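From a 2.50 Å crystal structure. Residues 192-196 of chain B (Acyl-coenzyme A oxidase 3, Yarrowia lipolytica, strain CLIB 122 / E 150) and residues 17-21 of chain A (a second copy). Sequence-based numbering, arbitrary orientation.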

# COMPACT_ATOMS: atom_id res chain seq x y z
N PRO B 192 1.54 -28.87 21.81
CA PRO B 192 0.37 -29.47 22.51
C PRO B 192 -0.89 -29.53 21.70
O PRO B 192 -1.61 -30.48 21.85
CB PRO B 192 0.15 -28.57 23.74
CG PRO B 192 0.94 -27.33 23.47
CD PRO B 192 2.06 -27.69 22.53
N ASN B 193 -1.11 -28.52 20.87
CA ASN B 193 -2.22 -28.43 19.94
C ASN B 193 -1.78 -27.75 18.65
O ASN B 193 -0.72 -27.20 18.57
CB ASN B 193 -3.45 -27.74 20.56
CG ASN B 193 -3.23 -26.28 20.88
OD1 ASN B 193 -2.88 -25.94 22.00
ND2 ASN B 193 -3.46 -25.42 19.93
N THR B 194 -2.62 -27.83 17.63
CA THR B 194 -2.31 -27.31 16.31
C THR B 194 -2.13 -25.81 16.34
O THR B 194 -1.50 -25.24 15.47
CB THR B 194 -3.37 -27.71 15.28
OG1 THR B 194 -3.44 -29.12 15.21
CG2 THR B 194 -3.01 -27.20 13.94
N GLY B 195 -2.71 -25.17 17.33
CA GLY B 195 -2.53 -23.75 17.54
C GLY B 195 -1.09 -23.42 17.81
O GLY B 195 -0.64 -22.35 17.51
N ALA B 196 -0.37 -24.34 18.44
CA ALA B 196 1.03 -24.14 18.77
C ALA B 196 2.01 -24.50 17.65
O ALA B 196 3.20 -24.37 17.83
CB ALA B 196 1.38 -24.86 20.06
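Chain A (17-21) YNTFT

The two stretches meet as a pair of short turns, one from each copy of the protein, and the contact buries 245 Å² when both sides are summed. Chain B forms a 3-10 segment over 194-196, with phi/psi of -63/-23 at T194(B) and -61/-32 at G195(B); the bond from A196(B) N to N193(B) O, at 2.9 Å, closes this turn. Chain A has helical phi/psi at 19-21 without the regular bonds. Its turn is held chiefly by side chains: T21(A) N donates to N18(A) OD1 at 2.8 Å, N18(A) N donates to T21(A) OG1 at 3.1 Å, and T21(A) N to N18(A) O is a weak bond at 3.3 Å.

Of the CA atoms, those of G195(B) and F20(A) come nearest each other, 4.5 Å apart. The ends diverge, with P192(B) CA 12.4 Å from Y17(A) CA and A196(B) CA 11.6 Å from T21(A) CA. Vectors drawn from first to last CA run in broadly the same sense, but segments so short and curved define no useful crossing angle.

F20(A) covers the largest area, losing 62 Å² to chain B. Its chi1 is -165° (t) and its chi2 69°, and its CA-to-CB bond points toward chain B. The evidence for packing against T194(B) is specific: T194(B) CB lies 3.6 Å from the centroid of the F20(A) ring and 20° off the ring normal, which places it over one face in a CH-pi contact. The nearest atoms of this pair are T194(B) CG2 and F20(A) CE1, at 3.4 Å. T194(B), with chi1 in the m well at -60°, has 39 Å² covered in return. G195(B) adds backbone to the same site, its N reaching 3.6 Å from F20(A) CB.

N193(B), with 56 Å² covered, is the principal chain B counterpart. Its CA-to-CB bond points toward chain A, with chi1 at 66° (p), and the terminal atom modelled as ND2 lies 3.4 Å from F20(A) N and 3.5 Å from F20(A) CB. The same ND2 position is 2.7 Å from G195(B) N, so it faces a backbone nitrogen on each chain. That environment suggests the amide is probably turned over in the model, and whether hydrogen bonds form here remains open. The bulk contact does not depend on this assignment: the side chain occupies the space between the two turns.

The absence of a side chain at G195(B) is consistent with the close approach. A CB at the ideal position would point toward chain A, falling 2.7 Å from T19(A) CG2, a clash, and 3.0 Å from F20(A) N; it would also clash within its own chain, at 2.5 Å from N193(B) ND2. With hydrogen there instead, G195(B) CA and T19(A) CG2 sit comfortably at 4.0 Å.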

# COMPACT_ATOMS: atom_id res chain seq x y z
N TYR A 17 -11.41 -25.14 26.10
CA TYR A 17 -10.96 -24.88 24.76
C TYR A 17 -9.51 -24.52 24.76
O TYR A 17 -8.97 -24.11 25.77
CB TYR A 17 -11.76 -23.76 24.12
CG TYR A 17 -13.21 -24.07 23.96
CD1 TYR A 17 -14.11 -23.78 24.96
CD2 TYR A 17 -13.68 -24.65 22.81
CE1 TYR A 17 -15.45 -24.07 24.82
CE2 TYR A 17 -15.02 -24.93 22.66
CZ TYR A 17 -15.89 -24.64 23.66
OH TYR A 17 -17.21 -24.93 23.50
N ASN A 18 -8.87 -24.70 23.63
CA ASN A 18 -7.47 -24.36 23.46
C ASN A 18 -7.34 -23.34 22.34
O ASN A 18 -8.33 -22.88 21.81
CB ASN A 18 -6.61 -25.60 23.24
CG ASN A 18 -6.92 -26.32 21.95
OD1 ASN A 18 -7.03 -25.71 20.91
ND2 ASN A 18 -7.02 -27.62 22.02
N THR A 19 -6.12 -22.97 22.00
CA THR A 19 -5.92 -21.96 21.00
C THR A 19 -6.53 -22.39 19.68
O THR A 19 -7.15 -21.59 19.00
CB THR A 19 -4.42 -21.72 20.80
OG1 THR A 19 -3.88 -21.14 21.98
CG2 THR A 19 -4.16 -20.81 19.64
N PHE A 20 -6.35 -23.64 19.32
CA PHE A 20 -6.92 -24.20 18.12
C PHE A 20 -8.45 -24.31 18.09
O PHE A 20 -9.06 -24.06 17.07
CB PHE A 20 -6.30 -25.57 17.85
CG PHE A 20 -6.54 -26.07 16.47
CD1 PHE A 20 -5.94 -25.46 15.40
CD2 PHE A 20 -7.37 -27.14 16.25
CE1 PHE A 20 -6.15 -25.92 14.13
CE2 PHE A 20 -7.59 -27.60 14.98
CZ PHE A 20 -6.98 -26.99 13.92
N THR A 21 -9.06 -24.71 19.20
CA THR A 21 -10.49 -24.98 19.21
C THR A 21 -11.42 -23.85 19.65
O THR A 21 -12.60 -23.91 19.42
CB THR A 21 -10.81 -26.24 20.03
OG1 THR A 21 -10.54 -26.00 21.41
CG2 THR A 21 -9.98 -27.38 19.58